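PDB 2QEN: walker-type atpase, which binds ADP and magnesium in a P-loop nucleotide site and is probably an ATPase, though its cellular role is not known. Local coordinates for residues G268-M271 with G272-E276; P315-Y318 with A319-N323; P342-A345 with T346-I350; N100-F103 with L104-P108; L221-P224 with E225-E229. The protein carries 1 engineered substitution. One frame throughout, in Å; residues are numbered along the deposited sequence.

Contact 1: G268-M271 with G272-E276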
loop_
_atom_site.group_PDB
_atom_site.type_symbol
_atom_site.label_atom_id
_atom_site.label_comp_id
_atom_site.label_asym_id
_atom_site.label_seq_id
_atom_site.Cartn_x
_atom_site.Cartn_y
_atom_site.Cartn_z
ATOM N N GLY A 268 -12.798 -13.818 3.690
ATOM C CA GLY A 268 -12.105 -13.935 4.975
ATOM C C GLY A 268 -11.302 -12.695 5.322
ATOM O O GLY A 268 -11.476 -12.105 6.387
ATOM N N LEU A 269 -10.440 -12.289 4.402
ATOM C CA LEU A 269 -9.572 -11.123 4.589
ATOM C C LEU A 269 -10.372 -9.821 4.733
ATOM O O LEU A 269 -10.161 -9.037 5.678
ATOM C CB LEU A 269 -8.571 -11.024 3.428
ATOM C CG LEU A 269 -7.621 -12.207 3.180
ATOM C CD1 LEU A 269 -6.910 -12.055 1.835
ATOM C CD2 LEU A 269 -6.584 -12.356 4.288
ATOM N N ILE A 270 -11.318 -9.616 3.817
ATOM C CA ILE A 270 -12.144 -8.404 3.799
ATOM C C ILE A 270 -13.022 -8.290 5.046
ATOM O O ILE A 270 -13.249 -7.190 5.563
ATOM C CB ILE A 270 -12.969 -8.321 2.481
ATOM C CG1 ILE A 270 -12.007 -8.124 1.302
ATOM C CG2 ILE A 270 -14.033 -7.205 2.540
ATOM C CD1 ILE A 270 -12.507 -8.633 -0.023
ATOM N N MET A 271 -13.494 -9.430 5.539
ATOM C CA MET A 271 -14.321 -9.459 6.740
ATOM C C MET A 271 -13.508 -9.004 7.947
ATOM O O MET A 271 -14.035 -8.333 8.846
ATOM C CB MET A 271 -14.877 -10.863 6.976
ATOM C CG MET A 271 -16.359 -10.899 7.277
ATOM S SD MET A 271 -17.358 -10.347 5.874
ATOM C CE MET A 271 -18.632 -9.414 6.722
ATOM N N GLY A 272 -12.225 -9.374 7.949
ATOM C CA GLY A 272 -11.275 -8.997 9.007
ATOM C C GLY A 272 -11.090 -7.492 9.069
ATOM O O GLY A 272 -11.093 -6.908 10.149
ATOM N N GLU A 273 -10.933 -6.874 7.899
ATOM C CA GLU A 273 -10.841 -5.422 7.766
ATOM C C GLU A 273 -12.164 -4.707 8.063
ATOM O O GLU A 273 -12.166 -3.616 8.632
ATOM C CB GLU A 273 -10.376 -5.044 6.369
ATOM C CG GLU A 273 -8.984 -5.488 6.040
ATOM C CD GLU A 273 -8.789 -5.759 4.565
ATOM O OE1 GLU A 273 -9.485 -5.138 3.731
ATOM O OE2 GLU A 273 -7.928 -6.601 4.241
ATOM N N LEU A 274 -13.282 -5.316 7.679
ATOM C CA LEU A 274 -14.585 -4.756 8.007
ATOM C C LEU A 274 -14.869 -4.789 9.520
ATOM O O LEU A 274 -15.584 -3.920 10.033
ATOM C CB LEU A 274 -15.696 -5.446 7.209
ATOM C CG LEU A 274 -15.733 -5.227 5.692
ATOM C CD1 LEU A 274 -16.783 -6.146 5.060
ATOM C CD2 LEU A 274 -15.993 -3.761 5.307
ATOM N N GLU A 275 -14.307 -5.785 10.217
ATOM C CA GLU A 275 -14.342 -5.849 11.684
ATOM C C GLU A 275 -13.708 -4.597 12.288
ATOM O O GLU A 275 -14.278 -3.978 13.193
ATOM C CB GLU A 275 -13.582 -7.077 12.212
ATOM C CG GLU A 275 -14.339 -8.397 12.194
ATOM C CD GLU A 275 -13.617 -9.510 12.967
ATOM O OE1 GLU A 275 -12.363 -9.470 13.088
ATOM O OE2 GLU A 275 -14.306 -10.433 13.465
ATOM N N GLU A 276 -12.521 -4.246 11.788
ATOM C CA GLU A 276 -11.793 -3.061 12.234
ATOM C C GLU A 276 -12.654 -1.806 12.086
ATOM O O GLU A 276 -12.788 -1.031 13.037
ATOM C CB GLU A 276 -10.459 -2.908 11.476
ATOM C CG GLU A 276 -9.461 -4.066 11.677
ATOM C CD GLU A 276 -8.148 -3.903 10.888
ATOM O OE1 GLU A 276 -8.176 -3.507 9.697
ATOM O OE2 GLU A 276 -7.076 -4.194 11.467
#

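Contact 2: P315-Y318 with A319-N323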
loop_
_atom_site.group_PDB
_atom_site.type_symbol
_atom_site.label_atom_id
_atom_site.label_comp_id
_atom_site.label_asym_id
_atom_site.label_seq_id
_atom_site.Cartn_x
_atom_site.Cartn_y
_atom_site.Cartn_z
ATOM N N PRO A 315 -24.539 16.201 8.166
ATOM C CA PRO A 315 -23.116 16.402 8.487
ATOM C C PRO A 315 -22.348 15.112 8.847
ATOM O O PRO A 315 -21.209 14.961 8.438
ATOM C CB PRO A 315 -23.155 17.391 9.668
ATOM C CG PRO A 315 -24.487 18.103 9.509
ATOM C CD PRO A 315 -25.410 17.029 9.032
ATOM N N ARG A 316 -22.968 14.196 9.588
ATOM C CA ARG A 316 -22.345 12.896 9.895
ATOM C C ARG A 316 -22.117 12.059 8.646
ATOM O O ARG A 316 -21.018 11.532 8.431
ATOM C CB ARG A 316 -23.196 12.089 10.881
ATOM C CG ARG A 316 -22.528 11.817 12.197
ATOM C CD ARG A 316 -21.426 10.759 12.070
ATOM N NE ARG A 316 -21.865 9.441 12.544
ATOM C CZ ARG A 316 -21.062 8.535 13.108
ATOM N NH1 ARG A 316 -19.768 8.787 13.280
ATOM N NH2 ARG A 316 -21.558 7.372 13.515
ATOM N N LEU A 317 -23.158 11.949 7.821
ATOM C CA LEU A 317 -23.057 11.210 6.571
ATOM C C LEU A 317 -21.912 11.726 5.696
ATOM O O LEU A 317 -21.180 10.933 5.105
ATOM C CB LEU A 317 -24.392 11.199 5.799
ATOM C CG LEU A 317 -24.337 10.374 4.487
ATOM C CD1 LEU A 317 -23.940 8.924 4.760
ATOM C CD2 LEU A 317 -25.647 10.466 3.687
ATOM N N TYR A 318 -21.764 13.047 5.626
ATOM C CA TYR A 318 -20.711 13.669 4.834
ATOM C C TYR A 318 -19.333 13.261 5.356
ATOM O O TYR A 318 -18.451 12.886 4.571
ATOM C CB TYR A 318 -20.847 15.204 4.808
ATOM C CG TYR A 318 -19.741 15.884 4.019
ATOM C CD1 TYR A 318 -19.858 16.091 2.640
ATOM C CD2 TYR A 318 -18.567 16.302 4.646
ATOM C CE1 TYR A 318 -18.830 16.706 1.902
ATOM C CE2 TYR A 318 -17.531 16.908 3.923
ATOM C CZ TYR A 318 -17.672 17.108 2.547
ATOM O OH TYR A 318 -16.653 17.726 1.831
ATOM N N ALA A 319 -19.164 13.342 6.679
ATOM C CA ALA A 319 -17.907 12.963 7.333
ATOM C C ALA A 319 -17.584 11.478 7.112
ATOM O O ALA A 319 -16.466 11.132 6.735
ATOM C CB ALA A 319 -17.952 13.311 8.816
ATOM N N LEU A 320 -18.578 10.618 7.305
ATOM C CA LEU A 320 -18.420 9.173 7.103
ATOM C C LEU A 320 -17.969 8.819 5.681
ATOM O O LEU A 320 -17.043 8.028 5.503
ATOM C CB LEU A 320 -19.717 8.411 7.451
ATOM C CG LEU A 320 -20.163 8.421 8.928
ATOM C CD1 LEU A 320 -21.604 7.975 9.117
ATOM C CD2 LEU A 320 -19.238 7.604 9.817
ATOM N N LEU A 321 -18.626 9.415 4.685
ATOM C CA LEU A 321 -18.303 9.174 3.277
ATOM C C LEU A 321 -16.916 9.718 2.901
ATOM O O LEU A 321 -16.154 9.064 2.175
ATOM C CB LEU A 321 -19.378 9.768 2.378
ATOM C CG LEU A 321 -20.666 8.963 2.208
ATOM C CD1 LEU A 321 -21.732 9.880 1.612
ATOM C CD2 LEU A 321 -20.436 7.711 1.324
ATOM N N GLU A 322 -16.593 10.901 3.411
ATOM C CA GLU A 322 -15.261 11.487 3.222
ATOM C C GLU A 322 -14.143 10.612 3.794
ATOM O O GLU A 322 -13.115 10.421 3.141
ATOM C CB GLU A 322 -15.205 12.904 3.795
ATOM C CG GLU A 322 -15.587 14.045 2.810
ATOM C CD GLU A 322 -16.479 13.640 1.611
ATOM O OE1 GLU A 322 -17.717 13.402 1.768
ATOM O OE2 GLU A 322 -15.928 13.607 0.488
ATOM N N ASN A 323 -14.344 10.086 5.002
ATOM C CA ASN A 323 -13.402 9.146 5.623
ATOM C C ASN A 323 -13.192 7.856 4.817
ATOM O O ASN A 323 -12.067 7.411 4.616
ATOM C CB ASN A 323 -13.848 8.810 7.045
ATOM C CG ASN A 323 -13.632 9.962 8.017
ATOM O OD1 ASN A 323 -14.099 9.915 9.157
ATOM N ND2 ASN A 323 -12.909 10.992 7.580
#

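Contact 3: P342-A345 with T346-I350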
loop_
_atom_site.group_PDB
_atom_site.type_symbol
_atom_site.label_atom_id
_atom_site.label_comp_id
_atom_site.label_asym_id
_atom_site.label_seq_id
_atom_site.Cartn_x
_atom_site.Cartn_y
_atom_site.Cartn_z
ATOM N N PRO A 342 -13.733 -4.072 -6.796
ATOM C CA PRO A 342 -14.959 -4.798 -7.187
ATOM C C PRO A 342 -15.172 -6.134 -6.465
ATOM O O PRO A 342 -16.309 -6.591 -6.344
ATOM C CB PRO A 342 -14.748 -5.054 -8.683
ATOM C CG PRO A 342 -13.288 -4.976 -8.874
ATOM C CD PRO A 342 -12.825 -3.905 -7.941
ATOM N N VAL A 343 -14.085 -6.762 -6.019
ATOM C CA VAL A 343 -14.163 -7.962 -5.188
ATOM C C VAL A 343 -14.708 -7.644 -3.773
ATOM O O VAL A 343 -15.529 -8.390 -3.240
ATOM C CB VAL A 343 -12.814 -8.717 -5.188
ATOM C CG1 VAL A 343 -12.838 -9.936 -4.263
ATOM C CG2 VAL A 343 -12.458 -9.125 -6.606
ATOM N N VAL A 344 -14.276 -6.530 -3.178
ATOM C CA VAL A 344 -14.896 -6.032 -1.945
ATOM C C VAL A 344 -16.416 -5.863 -2.128
ATOM O O VAL A 344 -17.197 -6.310 -1.290
ATOM C CB VAL A 344 -14.212 -4.736 -1.411
ATOM C CG1 VAL A 344 -14.957 -4.153 -0.202
ATOM C CG2 VAL A 344 -12.790 -5.021 -1.023
ATOM N N ALA A 345 -16.832 -5.255 -3.237
ATOM C CA ALA A 345 -18.252 -5.153 -3.557
ATOM C C ALA A 345 -18.964 -6.528 -3.612
ATOM O O ALA A 345 -20.048 -6.699 -3.038
ATOM C CB ALA A 345 -18.450 -4.365 -4.863
ATOM N N THR A 346 -18.352 -7.501 -4.295
ATOM C CA THR A 346 -18.867 -8.878 -4.357
ATOM C C THR A 346 -19.047 -9.487 -2.960
ATOM O O THR A 346 -20.086 -10.068 -2.668
ATOM C CB THR A 346 -17.969 -9.773 -5.245
ATOM O OG1 THR A 346 -17.972 -9.254 -6.581
ATOM C CG2 THR A 346 -18.461 -11.233 -5.280
ATOM N N VAL A 347 -18.041 -9.315 -2.104
ATOM C CA VAL A 347 -18.062 -9.788 -0.709
ATOM C C VAL A 347 -19.137 -9.093 0.147
ATOM O O VAL A 347 -19.824 -9.749 0.926
ATOM C CB VAL A 347 -16.640 -9.656 -0.045
ATOM C CG1 VAL A 347 -16.696 -9.853 1.477
ATOM C CG2 VAL A 347 -15.654 -10.635 -0.672
ATOM N N LEU A 348 -19.288 -7.779 -0.005
ATOM C CA LEU A 348 -20.355 -7.032 0.706
ATOM C C LEU A 348 -21.797 -7.397 0.297
ATOM O O LEU A 348 -22.708 -7.246 1.091
ATOM C CB LEU A 348 -20.152 -5.515 0.605
ATOM C CG LEU A 348 -18.936 -4.879 1.289
ATOM C CD1 LEU A 348 -18.553 -3.616 0.543
ATOM C CD2 LEU A 348 -19.189 -4.583 2.774
ATOM N N ARG A 349 -21.990 -7.863 -0.938
ATOM C CA ARG A 349 -23.301 -8.346 -1.391
ATOM C C ARG A 349 -23.548 -9.768 -0.899
ATOM O O ARG A 349 -24.639 -10.309 -1.068
ATOM C CB ARG A 349 -23.413 -8.301 -2.917
ATOM C CG ARG A 349 -23.572 -6.913 -3.490
ATOM C CD ARG A 349 -23.921 -6.982 -4.959
ATOM N NE ARG A 349 -22.798 -7.407 -5.795
ATOM C CZ ARG A 349 -21.874 -6.593 -6.303
ATOM N NH1 ARG A 349 -21.913 -5.282 -6.059
ATOM N NH2 ARG A 349 -20.904 -7.100 -7.055
ATOM N N ILE A 350 -22.500 -10.336 -0.295
ATOM C CA ILE A 350 -22.434 -11.653 0.363
ATOM C C ILE A 350 -21.845 -12.740 -0.552
ATOM O O ILE A 350 -22.512 -13.272 -1.443
ATOM C CB ILE A 350 -23.741 -12.071 1.089
ATOM C CG1 ILE A 350 -24.032 -11.109 2.250
ATOM C CG2 ILE A 350 -23.636 -13.508 1.635
ATOM C CD1 ILE A 350 -25.497 -11.157 2.761
ATOM O OXT ILE A 350 -20.661 -13.097 -0.418
HETATM O O HOH W 1 -18.369 -6.273 -8.297
#

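Contact 4: N100-F103 with L104-P108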
loop_
_atom_site.group_PDB
_atom_site.type_symbol
_atom_site.label_atom_id
_atom_site.label_comp_id
_atom_site.label_asym_id
_atom_site.label_seq_id
_atom_site.Cartn_x
_atom_site.Cartn_y
_atom_site.Cartn_z
ATOM N N ASN A 100 31.283 1.534 6.991
ATOM C CA ASN A 100 30.561 0.858 8.059
ATOM C C ASN A 100 29.537 1.807 8.680
ATOM O O ASN A 100 29.697 3.032 8.628
ATOM C CB ASN A 100 31.521 0.360 9.143
ATOM C CG ASN A 100 32.359 -0.837 8.695
ATOM O OD1 ASN A 100 31.863 -1.756 8.034
ATOM N ND2 ASN A 100 33.634 -0.840 9.077
ATOM N N LEU A 101 28.487 1.238 9.262
ATOM C CA LEU A 101 27.472 2.026 9.934
ATOM C C LEU A 101 27.627 1.927 11.443
ATOM O O LEU A 101 27.498 0.836 12.015
ATOM C CB LEU A 101 26.063 1.586 9.511
ATOM C CG LEU A 101 25.553 1.977 8.117
ATOM C CD1 LEU A 101 24.244 1.250 7.814
ATOM C CD2 LEU A 101 25.363 3.490 8.007
ATOM N N LYS A 102 27.906 3.073 12.071
ATOM C CA LYS A 102 28.053 3.168 13.524
ATOM C C LYS A 102 26.775 2.780 14.281
ATOM O O LYS A 102 26.843 2.080 15.296
ATOM C CB LYS A 102 28.508 4.581 13.925
ATOM C CG LYS A 102 28.660 4.801 15.433
ATOM C CD LYS A 102 29.726 5.835 15.784
ATOM C CE LYS A 102 29.932 5.889 17.296
ATOM N NZ LYS A 102 31.254 6.471 17.697
ATOM N N PHE A 103 25.616 3.209 13.779
ATOM C CA PHE A 103 24.379 3.076 14.548
ATOM C C PHE A 103 23.961 1.620 14.804
ATOM O O PHE A 103 23.141 1.348 15.673
ATOM C CB PHE A 103 23.239 3.956 13.982
ATOM C CG PHE A 103 22.490 3.347 12.822
ATOM C CD1 PHE A 103 21.389 2.516 13.043
ATOM C CD2 PHE A 103 22.872 3.617 11.513
ATOM C CE1 PHE A 103 20.682 1.946 11.970
ATOM C CE2 PHE A 103 22.175 3.058 10.432
ATOM C CZ PHE A 103 21.078 2.217 10.666
ATOM N N LEU A 104 24.562 0.693 14.068
ATOM C CA LEU A 104 24.256 -0.731 14.214
ATOM C C LEU A 104 24.840 -1.352 15.478
ATOM O O LEU A 104 24.312 -2.349 15.971
ATOM C CB LEU A 104 24.718 -1.525 12.987
ATOM C CG LEU A 104 24.049 -1.221 11.648
ATOM C CD1 LEU A 104 24.577 -2.195 10.607
ATOM C CD2 LEU A 104 22.531 -1.312 11.750
ATOM N N THR A 105 25.923 -0.759 15.988
ATOM C CA THR A 105 26.548 -1.191 17.239
ATOM C C THR A 105 25.777 -0.662 18.446
ATOM O O THR A 105 25.933 -1.193 19.568
ATOM C CB THR A 105 28.006 -0.679 17.365
ATOM O OG1 THR A 105 28.677 -0.788 16.107
ATOM C CG2 THR A 105 28.775 -1.488 18.401
ATOM N N LEU A 106 24.953 0.385 18.214
ATOM C CA LEU A 106 24.351 1.157 19.319
ATOM C C LEU A 106 22.953 0.665 19.677
ATOM O O LEU A 106 22.179 0.266 18.795
ATOM C CB LEU A 106 24.328 2.686 18.989
ATOM C CG LEU A 106 25.740 3.326 18.698
ATOM C CD1 LEU A 106 25.714 4.907 18.732
ATOM C CD2 LEU A 106 26.801 2.812 19.725
ATOM N N GLU A 107 22.639 0.700 20.975
ATOM C CA GLU A 107 21.304 0.346 21.476
ATOM C C GLU A 107 20.283 1.397 21.050
ATOM O O GLU A 107 20.551 2.592 21.163
ATOM C CB GLU A 107 21.305 0.156 23.008
ATOM C CG GLU A 107 22.106 1.196 23.788
ATOM C CD GLU A 107 22.215 0.884 25.279
ATOM O OE1 GLU A 107 21.211 0.427 25.874
ATOM O OE2 GLU A 107 23.305 1.108 25.865
ATOM N N PRO A 108 19.121 0.953 20.530
ATOM C CA PRO A 108 18.062 1.853 20.034
ATOM C C PRO A 108 17.645 2.944 21.026
ATOM O O PRO A 108 17.312 4.057 20.603
ATOM C CB PRO A 108 16.893 0.904 19.761
ATOM C CG PRO A 108 17.523 -0.411 19.531
ATOM C CD PRO A 108 18.759 -0.467 20.355
#

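Contact 5: L221-P224 with E225-E229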
loop_
_atom_site.group_PDB
_atom_site.type_symbol
_atom_site.label_atom_id
_atom_site.label_comp_id
_atom_site.label_asym_id
_atom_site.label_seq_id
_atom_site.Cartn_x
_atom_site.Cartn_y
_atom_site.Cartn_z
ATOM N N LEU A 221 -0.431 -25.423 -18.654
ATOM C CA LEU A 221 -1.882 -25.546 -18.609
ATOM C C LEU A 221 -2.520 -24.620 -19.645
ATOM O O LEU A 221 -2.125 -23.457 -19.793
ATOM C CB LEU A 221 -2.404 -25.249 -17.200
ATOM C CG LEU A 221 -3.800 -25.728 -16.772
ATOM C CD1 LEU A 221 -3.991 -27.221 -16.986
ATOM C CD2 LEU A 221 -4.029 -25.377 -15.323
ATOM N N ASP A 222 -3.468 -25.182 -20.392
ATOM C CA ASP A 222 -4.298 -24.444 -21.341
ATOM C C ASP A 222 -5.683 -24.264 -20.721
ATOM O O ASP A 222 -6.370 -25.238 -20.428
ATOM C CB ASP A 222 -4.398 -25.195 -22.682
ATOM C CG ASP A 222 -3.135 -25.046 -23.548
ATOM O OD1 ASP A 222 -2.664 -23.901 -23.757
ATOM O OD2 ASP A 222 -2.617 -26.079 -24.034
ATOM N N VAL A 223 -6.061 -23.016 -20.473
ATOM C CA VAL A 223 -7.371 -22.705 -19.904
ATOM C C VAL A 223 -8.233 -22.043 -20.984
ATOM O O VAL A 223 -7.784 -21.082 -21.629
ATOM C CB VAL A 223 -7.247 -21.819 -18.647
ATOM C CG1 VAL A 223 -8.621 -21.389 -18.137
ATOM C CG2 VAL A 223 -6.492 -22.565 -17.551
ATOM N N PRO A 224 -9.468 -22.554 -21.190
ATOM C CA PRO A 224 -10.310 -22.011 -22.265
ATOM C C PRO A 224 -10.455 -20.493 -22.153
ATOM O O PRO A 224 -10.474 -19.945 -21.039
ATOM C CB PRO A 224 -11.661 -22.703 -22.047
ATOM C CG PRO A 224 -11.327 -23.959 -21.287
ATOM C CD PRO A 224 -10.153 -23.618 -20.429
ATOM N N GLU A 225 -10.544 -19.839 -23.312
ATOM C CA GLU A 225 -10.594 -18.384 -23.431
ATOM C C GLU A 225 -11.702 -17.751 -22.597
ATOM O O GLU A 225 -11.461 -16.772 -21.889
ATOM C CB GLU A 225 -10.774 -17.983 -24.897
ATOM C CG GLU A 225 -10.595 -16.495 -25.117
ATOM C CD GLU A 225 -10.886 -16.052 -26.534
ATOM O OE1 GLU A 225 -11.229 -16.903 -27.384
ATOM O OE2 GLU A 225 -10.767 -14.836 -26.794
ATOM N N ASN A 226 -12.906 -18.322 -22.683
ATOM C CA ASN A 226 -14.074 -17.821 -21.957
ATOM C C ASN A 226 -13.979 -17.883 -20.418
ATOM O O ASN A 226 -14.620 -17.088 -19.735
ATOM C CB ASN A 226 -15.359 -18.508 -22.458
ATOM C CG ASN A 226 -15.951 -17.832 -23.713
ATOM O OD1 ASN A 226 -15.597 -16.693 -24.064
ATOM N ND2 ASN A 226 -16.862 -18.535 -24.385
ATOM N N GLU A 227 -13.189 -18.819 -19.887
ATOM C CA GLU A 227 -12.979 -18.934 -18.445
ATOM C C GLU A 227 -12.051 -17.829 -17.926
ATOM O O GLU A 227 -12.247 -17.300 -16.827
ATOM C CB GLU A 227 -12.413 -20.315 -18.062
ATOM C CG GLU A 227 -13.382 -21.500 -18.287
ATOM C CD GLU A 227 -12.769 -22.841 -17.882
ATOM O OE1 GLU A 227 -11.882 -22.864 -16.989
ATOM O OE2 GLU A 227 -13.167 -23.879 -18.461
ATOM N N ILE A 228 -11.028 -17.499 -18.705
ATOM C CA ILE A 228 -10.167 -16.360 -18.378
ATOM C C ILE A 228 -10.942 -15.030 -18.478
ATOM O O ILE A 228 -10.829 -14.177 -17.594
ATOM C CB ILE A 228 -8.839 -16.380 -19.207
ATOM C CG1 ILE A 228 -7.876 -17.427 -18.598
ATOM C CG2 ILE A 228 -8.179 -14.973 -19.268
ATOM C CD1 ILE A 228 -6.814 -17.928 -19.542
ATOM N N GLU A 229 -11.750 -14.872 -19.525
ATOM C CA GLU A 229 -12.622 -13.696 -19.648
ATOM C C GLU A 229 -13.571 -13.561 -18.461
ATOM O O GLU A 229 -13.700 -12.479 -17.891
ATOM C CB GLU A 229 -13.418 -13.728 -20.957
ATOM C CG GLU A 229 -12.540 -13.842 -22.181
ATOM C CD GLU A 229 -13.154 -13.215 -23.410
ATOM O OE1 GLU A 229 -14.119 -13.802 -23.965
ATOM O OE2 GLU A 229 -12.646 -12.142 -23.825
#

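Contact 1: G268-M271 with G272-E276
Leu-274 lies alongside Ile-270, one turn back on the same helix, and both side chains point the same way. The helix is 255-280, and the pair are an i, i+4 couple on its buried side. CD1 of Leu-274 meets CG2 of Ile-270 at 3.9 Å. In Ile-270, CG1 stands beside the backbone N, chi1 -67°. This leaves the CG2 methyl anti to N and beside the carbonyl carbon, next to the following turn. CG of Leu-274 also sits 3.2 Å from O of Ile-270. Met-271 reaches the leucine from another direction. Its chain bends twice, and CE comes obliquely to within 4.1 Å of CD1 of Leu-274. Helix 342-348 packs on this side through Val-344, Val-347 and Leu-348.

The side chain of Glu-273 runs past the carbonyl of Leu-269, with OE2 of Glu-273 3.6 Å from O of Leu-269. The same OE2 forms a salt bridge with Arg-41, a residue that binds ADP. The link brings this helix to the nucleotide site, although the Glu-273 side chain itself stays about 9 Å from the ADP. A glutamine at Glu-273 would probably leave the Arg-41 guanidinium without its charged mate here and more able to turn. The backbone follows the alpha-helical pattern throughout. N of Glu-273 bonds to O of Leu-269 at 3.2 Å. N of Leu-274 reaches O of Ile-270 at 2.8 Å.

Contact 2: P315-Y318 with A319-N323
Tyr-318 and Glu-322 cross obliquely, with the glutamate laid over one face of the ring. The ring and carboxylate planes are 22° apart. CG of Glu-322 makes a CH-pi contact, 4.0 Å from the centroid of the Tyr-318 ring. OE1 of Glu-322 lies over the same ring toward its rim, 3.5 Å from CE1 of Tyr-318. A bend at chi2, 23°, folds the glutamate back over the ring instead of letting it extend. This also leaves OE1 of Glu-322 only 2.9 Å from O of Tyr-318, where two acceptors face each other. The other oxygen, OE2, forms a salt bridge with Lys-325, which probably offsets some of that cost.

These residues belong to helix 314-326, in the winged helix-turn-helix region. The buried side of the helix is made by leucines. Leu-317 and Leu-321 approach at a slant, with CG of Leu-317 3.9 Å from CD1 of Leu-321. Ile-287 of helix 282-292 and Trp-298 of helix 298-307 pack against both.

Arg-316 is bent at chi2 and chi3, and its guanidinium comes over Leu-320. CD2 of the leucine lies 3.7 Å above the plane, near the rim of the group. Beneath the side chains, N of Leu-320 bonds to O of Arg-316 at 2.8 Å.

Contact 3: P342-A345 with T346-I350
Thr-346 holds O of Pro-342 with two hydrogen bonds. OG1 of Thr-346 donates to O of Pro-342 at 3.1 Å, and N of Thr-346 donates to the same oxygen at 3.0 Å. The two donors arrive from opposite faces of the carbonyl plane. The hydroxyl can do this because OG1 sits beside its own backbone N, chi1 -62°, and so turns back toward the preceding turn. A water also donates to O of Pro-342. The same water accepts from NH2 of Arg-349 at 2.9 Å, lying at the edge of the guanidinium and in its plane.

The other backbone bonds are those of the C-terminal helix 342-348, which follows the two-stranded antiparallel sheet 330-333/336-339. N of Leu-348 bonds to O of Val-344 at 2.9 Å.

Arg-349 bends at chi3 and brings its guanidinium back over the helix. O of Ala-345 lies under the centre of one face, 3.7 Å from CZ of Arg-349, while NH1 bonds to O of Ala-292.

On the buried side Val-344 and Leu-348 lie side by side, pointing the same way. CG1 of Val-344 touches CD1 of Leu-348 at 3.7 Å. Ile-339 of the neighbouring strand packs on both, and Leu-348 also meets Leu-288 of helix 282-292.

Contact 4: N100-F103 with L104-P108
Phe-103 has a chi1 of 83°, which sets its ring between its own backbone N and carbonyl carbon. In this position the ring lies close to the next peptide, and one face is turned to the side chain of Leu-104. The leucine chain takes a common shape, chi1 -64°, that carries CD2 over that face. CD2 of Leu-104 lies 4.2 Å from the centroid of the Phe-103 ring, a CH-pi contact 27° off the ring normal. The closest ring atom is CE1 of Phe-103, 3.8 Å from CD2 of Leu-104. From two residues before Phe-103, CB of Leu-101 meets CG of Leu-104 at 4.1 Å.

The segments form a turn in the loop between helix 88-95 and helix 113-127 of the ATPase region. N of Thr-105 bonds to O of Lys-102 at 3.1 Å, from above the carbonyl plane. The Thr-105 hydroxyl adds a weak bond to that oxygen. N of Leu-106 makes another weak bond, to O of Phe-103 at 3.3 Å. Gln-82 of helix 74-84 holds the turn from outside, donating to the carbonyls of Phe-103 and Leu-106.

Val-116 and Leu-111 pack on Phe-103. With an alanine at Phe-103, Leu-104 CD2 would probably lose the ring face it rests on, and a gap is likely to open toward Val-116. Phe-88 touches both Leu-101 and Leu-104.

Contact 5: L221-P224 with E225-E229
Val-223 and Pro-224 run in extended backbone, and the chain turns into helix at Glu-225. Pro-224 keeps a psi of 146° while Glu-225 has -47°, so the change comes within one residue. Pro-224 is the N-cap residue, and its carbonyl oxygen points along the first turn. N of Glu-227 bonds to O of Pro-224 at 3.2 Å, from well above the carbonyl plane. N of Ile-228 makes a weak but straighter bond to the same oxygen at 3.4 Å.

Glu-227 folds back over the cap. Its CG stands beside the backbone N, chi1 -67°, and the chain then extends, so the carboxylate lies across the proline ring. OE2 of Glu-227 is 3.4 Å from CG of Pro-224, and CD of Glu-227 is 3.7 Å from CD of Pro-224. These are packing contacts with ring carbons. Val-223 crosses the glutamate at about a right angle, and its CG1 lies 3.9 Å from CB of Glu-227. The other carboxylate oxygen, OE1, is hydrogen-bonded to the hydroxyl of Tyr-249, which probably helps set how the carboxylate is turned. The negative carboxylate near the N-terminal end of the helix would probably be favoured by the helix dipole.

Ile-228 is the buried member. Its CD1 reaches back to CB of Val-223 at 4.0 Å. This helix start lies at the surface of the ATPase region, where Phe-216 of helix 205-217 packs on Val-223 and Ile-228, and Tyr-249 of helix 239-252 touches Val-223.

How the contacts relate
All five contacts are local, and each joins consecutive segments of the chain. They follow in series, and none nests in or crosses another. Contact 4 comes first, a turn in the loop between helices 88-95 and 113-127. Contact 5 follows at the start of helix 225-235, with its centre about 54 Å from that of contact 4. Contact 1 lies on the long helix 255-280. Contact 2 is on helix 314-326, in the winged helix-turn-helix region. Contact 3 ends the chain. Among the five, only contacts 1 and 3 touch. Ile-270 and Leu-274 pack on Val-344, Val-347 and Leu-348, which ties the C-terminal helix to helix 255-280.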